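Local coordinates for iron-regulated ABC transporter siderophore-binding protein SirA (Staphylococcus aureus subsp. aureus, PDB 3MWF) that binds the iron-loaded siderophore staphyloferrin B and probably hands it to an ABC transporter for iron uptake into the cell, at residues 91-96 with 111-116; 25-30 with 66-71. All blocks are in the same frame, centred on the assembly; numbering follows the deposited sequence.

Contact 1: 91-96 with 111-116. With SE8 (5-[(2-{[(3S)-5-{[(2S)-2-amino-2-carboxyethyl]amino}-3-carboxy-3-hydroxy-5-oxopentanoyl]amino}ethyl)amino]-2,5-dioxopentanoic acid), chain C.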
ATOM      1  N   LYS A  91      -8.506   7.894  -8.349  1.00 13.47           N
ATOM      2  CA  LYS A  91      -8.682   9.342  -8.414  1.00 15.74           C
ATOM      3  C   LYS A  91      -7.326  10.004  -8.175  1.00 15.14           C
ATOM      4  O   LYS A  91      -6.934  10.933  -8.879  1.00 15.17           O
ATOM      5  CB  LYS A  91      -9.748   9.794  -7.395  1.00 15.75           C
ATOM      6  CG  LYS A  91     -10.129  11.279  -7.439  1.00 23.04           C
ATOM      7  CD  LYS A  91     -11.543  11.415  -6.876  1.00 26.59           C
ATOM      8  CE  LYS A  91     -11.638  12.426  -5.732  1.00 33.24           C
ATOM      9  NZ  LYS A  91     -11.517  13.851  -6.207  1.00 33.25           N
ATOM     10  N   VAL A  92      -6.559   9.486  -7.212  1.00 14.74           N
ATOM     11  CA  VAL A  92      -5.296  10.136  -6.929  1.00 14.93           C
ATOM     12  C   VAL A  92      -4.337  10.211  -8.145  1.00 14.83           C
ATOM     13  O   VAL A  92      -3.706  11.246  -8.380  1.00 15.48           O
ATOM     14  CB  VAL A  92      -4.621   9.571  -5.657  1.00 16.04           C
ATOM     15  CG1 VAL A  92      -4.203   8.126  -5.846  1.00 16.61           C
ATOM     16  CG2 VAL A  92      -3.449  10.458  -5.301  1.00 17.53           C
ATOM     17  N   ARG A  93      -4.237   9.140  -8.925  1.00 13.54           N
ATOM     18  CA  ARG A  93      -3.340   9.172 -10.077  1.00 13.30           C
ATOM     19  C   ARG A  93      -3.998   9.720 -11.337  1.00 12.75           C
ATOM     20  O   ARG A  93      -3.348  10.410 -12.115  1.00 13.67           O
ATOM     21  CB  ARG A  93      -2.815   7.777 -10.411  1.00 11.68           C
ATOM     22  CG  ARG A  93      -2.124   7.035  -9.245  1.00 13.76           C
ATOM     23  CD  ARG A  93      -0.974   7.804  -8.693  1.00 13.43           C
ATOM     24  NE  ARG A  93      -0.301   6.970  -7.705  1.00 11.11           N
ATOM     25  CZ  ARG A  93       0.529   7.432  -6.782  1.00 12.34           C
ATOM     26  NH1 ARG A  93       0.776   8.733  -6.693  1.00 15.01           N
ATOM     27  NH2 ARG A  93       1.111   6.578  -5.944  1.00 10.73           N
ATOM     28  N   ASN A  94      -5.272   9.393 -11.525  1.00 13.02           N
ATOM     29  CA  ASN A  94      -5.848   9.508 -12.873  1.00 12.70           C
ATOM     30  C   ASN A  94      -7.065  10.420 -12.960  1.00 14.28           C
ATOM     31  O   ASN A  94      -7.744  10.419 -13.987  1.00 14.62           O
ATOM     32  CB  ASN A  94      -6.267   8.131 -13.416  1.00 13.31           C
ATOM     33  CG  ASN A  94      -5.205   7.043 -13.195  1.00 13.05           C
ATOM     34  OD1 ASN A  94      -5.478   6.031 -12.541  1.00 13.08           O
ATOM     35  ND2 ASN A  94      -4.009   7.232 -13.778  1.00 14.22           N
ATOM     36  N   GLU A  95      -7.333  11.227 -11.934  1.00 14.71           N
ATOM     37  CA  GLU A  95      -8.590  12.010 -11.977  1.00 16.25           C
ATOM     38  C   GLU A  95      -8.680  12.820 -13.270  1.00 16.76           C
ATOM     39  O   GLU A  95      -9.746  12.857 -13.893  1.00 15.97           O
ATOM     40  CB  GLU A  95      -8.707  12.961 -10.787  1.00 17.02           C
ATOM     41  CG  GLU A  95     -10.040  13.735 -10.787  1.00 21.32           C
ATOM     42  CD  GLU A  95     -10.265  14.496  -9.502  1.00 29.59           C
ATOM     43  OE1 GLU A  95      -9.344  14.517  -8.655  1.00 30.93           O
ATOM     44  OE2 GLU A  95     -11.358  15.080  -9.338  1.00 31.22           O
ATOM     45  N   LYS A  96      -7.563  13.440 -13.666  1.00 17.69           N
ATOM     46  CA  LYS A  96      -7.569  14.372 -14.796  1.00 19.47           C
ATOM     47  C   LYS A  96      -7.723  13.695 -16.165  1.00 19.00           C
ATOM     48  O   LYS A  96      -8.110  14.348 -17.131  1.00 19.33           O
ATOM     49  CB  LYS A  96      -6.333  15.287 -14.749  1.00 21.46           C
ATOM     50  CG  LYS A  96      -6.403  16.362 -13.655  1.00 25.90           C
ATOM     51  CD  LYS A  96      -5.292  17.405 -13.829  1.00 33.56           C
ATOM     52  CE  LYS A  96      -5.623  18.733 -13.140  1.00 37.16           C
ATOM     53  NZ  LYS A  96      -5.623  18.624 -11.639  1.00 39.46           N
ATOM     54  N   ASP A 111     -10.630   5.727  -4.655  1.00 13.84           N
ATOM     55  CA  ASP A 111     -10.126   7.049  -4.291  1.00 15.79           C
ATOM     56  C   ASP A 111      -8.587   7.075  -4.329  1.00 15.66           C
ATOM     57  O   ASP A 111      -7.972   8.007  -4.865  1.00 16.13           O
ATOM     58  CB  ASP A 111     -10.556   7.378  -2.871  1.00 16.27           C
ATOM     59  CG  ASP A 111     -11.974   7.921  -2.777  1.00 23.54           C
ATOM     60  OD1 ASP A 111     -12.488   8.525  -3.747  1.00 26.51           O
ATOM     61  OD2 ASP A 111     -12.552   7.803  -1.669  1.00 27.25           O
ATOM     62  N   THR A 112      -7.970   6.070  -3.715  1.00 16.08           N
ATOM     63  CA  THR A 112      -6.502   6.049  -3.692  1.00 16.14           C
ATOM     64  C   THR A 112      -5.963   4.666  -4.012  1.00 13.98           C
ATOM     65  O   THR A 112      -6.685   3.803  -4.480  1.00 13.32           O
ATOM     66  CB  THR A 112      -5.907   6.579  -2.368  1.00 17.93           C
ATOM     67  OG1 THR A 112      -4.456   6.805  -2.475  1.00 19.79           O
ATOM     68  CG2 THR A 112      -6.251   5.612  -1.260  1.00 18.92           C
ATOM     69  N   VAL A 113      -4.674   4.488  -3.745  1.00 12.28           N
ATOM     70  CA  VAL A 113      -3.982   3.321  -4.275  1.00 11.16           C
ATOM     71  C   VAL A 113      -3.697   2.272  -3.210  1.00 11.60           C
ATOM     72  O   VAL A 113      -3.243   1.185  -3.549  1.00 11.97           O
ATOM     73  CB  VAL A 113      -2.647   3.713  -4.982  1.00 11.39           C
ATOM     74  CG1 VAL A 113      -2.918   4.684  -6.140  1.00 10.03           C
ATOM     75  CG2 VAL A 113      -1.620   4.301  -3.954  1.00 11.90           C
ATOM     76  N   PHE A 114      -3.875   2.636  -1.941  1.00 11.68           N
ATOM     77  CA  PHE A 114      -3.356   1.767  -0.857  1.00 11.58           C
ATOM     78  C   PHE A 114      -4.432   1.067  -0.034  1.00 12.46           C
ATOM     79  O   PHE A 114      -4.094   0.242   0.857  1.00 13.00           O
ATOM     80  CB  PHE A 114      -2.385   2.541   0.069  1.00 12.01           C
ATOM     81  CG  PHE A 114      -2.984   3.776   0.678  1.00 11.89           C
ATOM     82  CD1 PHE A 114      -3.935   3.679   1.719  1.00  9.77           C
ATOM     83  CD2 PHE A 114      -2.611   5.036   0.217  1.00 12.82           C
ATOM     84  CE1 PHE A 114      -4.512   4.845   2.264  1.00 11.94           C
ATOM     85  CE2 PHE A 114      -3.140   6.200   0.749  1.00 11.43           C
ATOM     86  CZ  PHE A 114      -4.103   6.115   1.800  1.00 10.60           C
ATOM     87  N   LYS A 115      -5.705   1.385  -0.308  1.00 12.73           N
ATOM     88  CA  LYS A 115      -6.802   0.738   0.460  1.00 13.13           C
ATOM     89  C   LYS A 115      -7.177  -0.572  -0.227  1.00 13.86           C
ATOM     90  O   LYS A 115      -8.175  -0.658  -0.978  1.00 13.52           O
ATOM     91  CB  LYS A 115      -8.004   1.676   0.626  1.00 13.15           C
ATOM     92  CG  LYS A 115      -7.678   2.957   1.431  1.00 15.72           C
ATOM     93  CD  LYS A 115      -8.882   3.926   1.431  1.00 16.82           C
ATOM     94  CE  LYS A 115      -8.568   5.232   2.204  1.00 20.70           C
ATOM     95  NZ  LYS A 115      -8.759   5.067   3.668  1.00 24.17           N
ATOM     96  N   PHE A 116      -6.347  -1.589   0.017  1.00 13.88           N
ATOM     97  CA  PHE A 116      -6.390  -2.810  -0.789  1.00 14.68           C
ATOM     98  C   PHE A 116      -7.725  -3.552  -0.602  1.00 14.98           C
ATOM     99  O   PHE A 116      -8.153  -4.283  -1.493  1.00 16.57           O
ATOM    100  CB  PHE A 116      -5.182  -3.698  -0.480  1.00 13.59           C
ATOM    101  CG  PHE A 116      -5.286  -4.392   0.858  1.00 14.17           C
ATOM    102  CD1 PHE A 116      -4.847  -3.762   2.020  1.00 15.33           C
ATOM    103  CD2 PHE A 116      -5.861  -5.666   0.942  1.00 15.95           C
ATOM    104  CE1 PHE A 116      -4.963  -4.387   3.266  1.00 17.25           C
ATOM    105  CE2 PHE A 116      -5.997  -6.301   2.185  1.00 20.06           C
ATOM    106  CZ  PHE A 116      -5.538  -5.653   3.352  1.00 17.65           C
TER
HETATM  107  C1  SE8 C   1       4.970   9.311  -6.604  1.00 15.32           C
HETATM  108  C2  SE8 C   1       6.190   9.062  -5.761  1.00 15.19           C
HETATM  109  C3  SE8 C   1       6.694   7.640  -5.948  1.00 12.64           C
HETATM  110  N4  SE8 C   1       5.763   6.636  -5.442  1.00 12.67           N
HETATM  111  C5  SE8 C   1       5.858   6.146  -4.223  1.00 14.42           C
HETATM  112  C6  SE8 C   1       4.739   5.242  -3.766  1.00 12.23           C
HETATM  113  C7  SE8 C   1       3.562   6.059  -3.233  1.00 13.83           C
HETATM  114  C8  SE8 C   1       2.399   5.091  -2.951  1.00 12.42           C
HETATM  115  C9  SE8 C   1       1.222   5.717  -2.206  1.00 12.89           C
HETATM  116  N10 SE8 C   1       0.919   6.986  -2.471  1.00 12.42           N
HETATM  117  C11 SE8 C   1      -0.213   7.584  -1.800  1.00 16.54           C
HETATM  118  C12 SE8 C   1      -1.268   8.023  -2.801  1.00 22.20           C
HETATM  119  N13 SE8 C   1      -2.184   9.007  -2.240  1.00 28.35           N
HETATM  120  C14 SE8 C   1      -1.925  10.347  -2.175  1.00 30.94           C
HETATM  121  C15 SE8 C   1      -0.860  10.940  -3.049  1.00 31.51           C
HETATM  122  C16 SE8 C   1       0.404  10.619  -2.291  1.00 27.47           C
HETATM  123  C17 SE8 C   1       1.626  10.387  -3.124  1.00 23.01           C
HETATM  124  C18 SE8 C   1       2.742  11.247  -2.763  1.00 22.62           C
HETATM  125  O19 SE8 C   1       5.121   9.460  -7.844  1.00 14.72           O
HETATM  126  O20 SE8 C   1       3.866   9.410  -6.030  1.00 13.74           O
HETATM  127  N21 SE8 C   1       5.855   9.318  -4.347  1.00 13.76           N
HETATM  128  O22 SE8 C   1       6.775   6.384  -3.461  1.00 14.01           O
HETATM  129  C23 SE8 C   1       3.981   6.837  -1.998  1.00 13.21           C
HETATM  130  O24 SE8 C   1       4.109   6.235  -0.903  1.00 13.16           O
HETATM  131  O25 SE8 C   1       4.179   8.075  -2.081  1.00 12.77           O
HETATM  132  O26 SE8 C   1       3.201   7.043  -4.219  1.00 13.11           O
HETATM  133  O27 SE8 C   1       0.585   5.039  -1.406  1.00 12.69           O
HETATM  134  O28 SE8 C   1      -2.506  11.093  -1.409  1.00 37.49           O
HETATM  135  O29 SE8 C   1       1.729   9.461  -3.934  1.00 16.88           O
HETATM  136  O30 SE8 C   1       3.877  10.853  -3.009  1.00 16.43           O
HETATM  137  O31 SE8 C   1       2.533  12.338  -2.174  1.00 27.30           O
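The backbone N of Val92 donates to Asp111 O at 3.1 Å with an N-H...O angle of 143°, and the Lys91 and Asp111 CA atoms lie 4.9 Å apart, so the start of helix 91-94 is fastened to the loop leaving strand 107-110. In this periplasmic binding protein fold both segments follow adjacent parallel strands, 86-90 and 107-110, at the C-terminal ends of the strands, and together they form one wall of the staphyloferrin B pocket. Val92 divides its two methyls between protein and ligand: CG1 meets Val113 CG1 at 3.7 Å and also touches Thr112 OG1, while CG2, anti to the backbone N, rests on SE8 C14 and C15. Val113 forks in the same manner, its CG1 against Val92 and the NE of Arg93, its CG2 packed on SE8 C9 and O27. Arg93 bends at chi2 (-58°) and passes Val113 at about a right angle; its NE is salt-bridged to Glu71, which would help orient the guanidinium. The two terminal nitrogens then grip separate parts of the siderophore. NH2 reaches O26 at 2.7 Å, a fairly straight bond of 160°, and NH1 gives O29 a bond of 3.0 Å and O20 a weak one. SE8 C12 lies over one face of the guanidinium. On the loop side, SE8 O27 approaches the Phe114 ring at its edge, near the plane, 3.6 Å from CD2, while Thr112 CG2 sits 3.7 Å above the centre of one ring face.

Contact 2: 25-30 with 66-71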
ATOM      1  N   VAL A  25      -6.797  -3.711 -17.634  1.00 16.29           N
ATOM      2  CA  VAL A  25      -5.593  -2.902 -17.512  1.00 15.22           C
ATOM      3  C   VAL A  25      -5.638  -2.287 -16.122  1.00 15.29           C
ATOM      4  O   VAL A  25      -6.624  -1.655 -15.762  1.00 15.54           O
ATOM      5  CB  VAL A  25      -5.509  -1.819 -18.603  1.00 14.63           C
ATOM      6  CG1 VAL A  25      -4.401  -0.804 -18.290  1.00 15.48           C
ATOM      7  CG2 VAL A  25      -5.271  -2.482 -19.975  1.00 14.79           C
ATOM      8  N   THR A  26      -4.562  -2.470 -15.359  1.00 13.90           N
ATOM      9  CA  THR A  26      -4.484  -1.985 -13.977  1.00 12.47           C
ATOM     10  C   THR A  26      -3.508  -0.839 -13.888  1.00 12.08           C
ATOM     11  O   THR A  26      -2.338  -0.976 -14.270  1.00 13.22           O
ATOM     12  CB  THR A  26      -4.107  -3.135 -13.011  1.00 12.92           C
ATOM     13  OG1 THR A  26      -2.995  -3.876 -13.552  1.00 12.09           O
ATOM     14  CG2 THR A  26      -5.284  -4.055 -12.809  1.00 13.02           C
ATOM     15  N   LEU A  27      -3.980   0.301 -13.371  1.00 11.42           N
ATOM     16  CA  LEU A  27      -3.201   1.558 -13.374  1.00 10.46           C
ATOM     17  C   LEU A  27      -2.604   1.957 -12.033  1.00 10.69           C
ATOM     18  O   LEU A  27      -2.095   3.057 -11.899  1.00 11.62           O
ATOM     19  CB  LEU A  27      -4.061   2.716 -13.907  1.00 10.02           C
ATOM     20  CG  LEU A  27      -4.568   2.482 -15.345  1.00 11.53           C
ATOM     21  CD1 LEU A  27      -5.329   3.713 -15.814  1.00 11.47           C
ATOM     22  CD2 LEU A  27      -3.417   2.209 -16.303  1.00 13.25           C
ATOM     23  N   TYR A  28      -2.688   1.071 -11.041  1.00 10.77           N
ATOM     24  CA  TYR A  28      -1.831   1.239  -9.870  1.00 12.04           C
ATOM     25  C   TYR A  28      -1.362  -0.107  -9.336  1.00 11.53           C
ATOM     26  O   TYR A  28      -1.997  -1.118  -9.588  1.00 11.69           O
ATOM     27  CB  TYR A  28      -2.516   2.080  -8.785  1.00 11.34           C
ATOM     28  CG  TYR A  28      -3.827   1.603  -8.238  1.00 11.88           C
ATOM     29  CD1 TYR A  28      -5.035   1.999  -8.838  1.00 10.38           C
ATOM     30  CD2 TYR A  28      -3.886   0.867  -7.047  1.00 11.79           C
ATOM     31  CE1 TYR A  28      -6.268   1.622  -8.277  1.00 11.93           C
ATOM     32  CE2 TYR A  28      -5.108   0.471  -6.495  1.00 12.63           C
ATOM     33  CZ  TYR A  28      -6.290   0.887  -7.097  1.00 12.78           C
ATOM     34  OH  TYR A  28      -7.512   0.532  -6.570  1.00 14.33           O
ATOM     35  N   GLN A  29      -0.251  -0.105  -8.589  1.00 11.07           N
ATOM     36  CA  GLN A  29       0.378  -1.367  -8.175  1.00 11.89           C
ATOM     37  C   GLN A  29      -0.608  -2.322  -7.518  1.00 12.15           C
ATOM     38  O   GLN A  29      -0.620  -3.513  -7.809  1.00 12.36           O
ATOM     39  CB  GLN A  29       1.491  -1.063  -7.154  1.00 11.42           C
ATOM     40  CG  GLN A  29       2.419   0.106  -7.531  1.00 10.81           C
ATOM     41  CD  GLN A  29       3.222  -0.163  -8.787  1.00 14.97           C
ATOM     42  OE1 GLN A  29       3.835  -1.213  -8.919  1.00 14.34           O
ATOM     43  NE2 GLN A  29       3.208   0.794  -9.728  1.00 12.37           N
ATOM     44  N   GLY A  30      -1.414  -1.812  -6.585  1.00 12.56           N
ATOM     45  CA  GLY A  30      -2.295  -2.684  -5.803  1.00 12.84           C
ATOM     46  C   GLY A  30      -3.376  -3.315  -6.657  1.00 12.72           C
ATOM     47  O   GLY A  30      -3.797  -4.416  -6.375  1.00 13.26           O
ATOM     48  N   LYS A  66       1.519  -6.341 -20.808  1.00 19.28           N
ATOM     49  CA  LYS A  66       2.201  -5.240 -21.423  1.00 19.50           C
ATOM     50  C   LYS A  66       2.294  -4.090 -20.423  1.00 19.03           C
ATOM     51  O   LYS A  66       1.335  -3.808 -19.694  1.00 19.34           O
ATOM     52  CB  LYS A  66       1.443  -4.800 -22.687  1.00 20.72           C
ATOM     53  CG  LYS A  66       1.733  -3.398 -23.198  1.00 23.96           C
ATOM     54  CD  LYS A  66       2.991  -3.381 -24.068  1.00 31.33           C
ATOM     55  CE  LYS A  66       3.402  -1.967 -24.397  1.00 33.75           C
ATOM     56  NZ  LYS A  66       4.544  -2.026 -25.356  1.00 36.61           N
ATOM     57  N   ILE A  67       3.429  -3.417 -20.422  1.00 17.64           N
ATOM     58  CA  ILE A  67       3.617  -2.257 -19.536  1.00 17.38           C
ATOM     59  C   ILE A  67       3.044  -1.032 -20.229  1.00 17.54           C
ATOM     60  O   ILE A  67       3.425  -0.720 -21.361  1.00 17.89           O
ATOM     61  CB  ILE A  67       5.114  -2.073 -19.137  1.00 17.92           C
ATOM     62  CG1 ILE A  67       5.609  -3.303 -18.370  1.00 16.16           C
ATOM     63  CG2 ILE A  67       5.312  -0.758 -18.372  1.00 17.38           C
ATOM     64  CD1 ILE A  67       4.870  -3.588 -17.079  1.00 18.42           C
ATOM     65  N   VAL A  68       2.125  -0.334 -19.561  1.00 16.35           N
ATOM     66  CA  VAL A  68       1.517   0.842 -20.154  1.00 17.30           C
ATOM     67  C   VAL A  68       2.096   2.165 -19.660  1.00 17.25           C
ATOM     68  O   VAL A  68       1.540   3.222 -19.957  1.00 19.82           O
ATOM     69  CB  VAL A  68      -0.022   0.824 -20.029  1.00 17.18           C
ATOM     70  CG1 VAL A  68      -0.568  -0.438 -20.673  1.00 16.55           C
ATOM     71  CG2 VAL A  68      -0.447   0.889 -18.533  1.00 18.03           C
ATOM     72  N   GLY A  69       3.224   2.129 -18.959  1.00 16.22           N
ATOM     73  CA  GLY A  69       3.885   3.359 -18.539  1.00 15.13           C
ATOM     74  C   GLY A  69       3.984   3.493 -17.028  1.00 14.48           C
ATOM     75  O   GLY A  69       3.746   2.539 -16.298  1.00 14.75           O
ATOM     76  N   GLN A  70       4.305   4.698 -16.577  0.50 14.72           N
ATOM     77  CA  GLN A  70       4.581   4.975 -15.163  0.50 14.92           C
ATOM     78  C   GLN A  70       3.295   5.360 -14.441  0.50 14.37           C
ATOM     79  O   GLN A  70       2.454   6.091 -14.974  0.50 14.27           O
ATOM     80  CB  GLN A  70       5.631   6.083 -15.024  0.50 15.16           C
ATOM     81  CG  GLN A  70       6.948   5.758 -15.736  0.50 17.52           C
ATOM     82  CD  GLN A  70       8.077   6.752 -15.454  0.50 21.83           C
ATOM     83  OE1 GLN A  70       9.245   6.465 -15.729  0.50 25.30           O
ATOM     84  NE2 GLN A  70       7.733   7.925 -14.930  0.50 23.57           N
ATOM     85  N   GLU A  71       3.142   4.870 -13.217  1.00 13.46           N
ATOM     86  CA  GLU A  71       1.907   5.123 -12.464  1.00 13.58           C
ATOM     87  C   GLU A  71       1.464   6.601 -12.378  1.00 13.91           C
ATOM     88  O   GLU A  71       0.279   6.882 -12.444  1.00 14.03           O
ATOM     89  CB  GLU A  71       1.980   4.450 -11.089  1.00 12.13           C
ATOM     90  CG  GLU A  71       0.676   4.605 -10.272  1.00 12.92           C
ATOM     91  CD  GLU A  71       0.631   3.721  -9.054  1.00 11.39           C
ATOM     92  OE1 GLU A  71       1.032   2.524  -9.148  1.00 11.45           O
ATOM     93  OE2 GLU A  71       0.119   4.237  -8.019  1.00 11.69           O
TER
HETATM   94  O   HOH W   1      -1.856   5.406 -13.257  1.00 16.85           O
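Glu71 OE1 accepts two hydrogen bonds from Gln29, one from the side-chain NE2 at 2.8 Å and one from the backbone N at 3.0 Å. The donors arrive from opposite faces of the carboxylate plane: N stands 35° out of it, whereas NE2 comes on the anti side, 28° out, with the amide and carboxylate planes only 12° apart. Gln29 CG also lies close to OE1. Because Tyr28 is the N-cap residue of helix 29-37, OE1 receives an N-H from the first turn of that helix, a place where the helix dipole would favour a negative charge. The rest of the carboxyl group leans over Tyr28, OE2 lying 3.5 Å from its CB, and OE2 is salt-bridged to Arg93. Gln29 NE2 has a further acceptor in Glu47 O. One water lies 2.7 Å from both Leu27 O and Glu71 O and bridges the two backbones. Farther out the contact turns apolar. Leu27 CD2 meets Val68 CG2 at 3.9 Å, the two side chains crossing at about a right angle, and Val25 CG1 reaches the same methyl at 4.3 Å; Ile79 of helix 76-81 touches both Leu27 and Val68. In this Rossmann-like sheet the contact spans strands 24-26 and 66-70, with 44-45 between them. The buried carboxylate, supplied with N-H donors and an arginine, is therefore probably ionised and serves as a second-shell support for the ligand-binding Arg93.

From the N terminus, strand 24-26 leads into helix 29-37, and contact 2 closes a loop when the chain returns at 66-71, with 35 residues intervening. After helix 76-81 and strand 86-90, residues 91-96 open contact 1, which 111-116 closes after only 14 more. The loops therefore run in series, neither nested nor crossed, yet their centres lie 12 Å apart and they touch. The direct tie is the salt bridge from Arg93 NE to Glu71 OE2, at 2.8 Å; Val113 CG1 packs on that same oxygen, and Val113 O on Tyr28 CE2. Together they join the C-terminal ends of strands 24-26, 66-70, 86-90 and 107-110 and the connections that follow them.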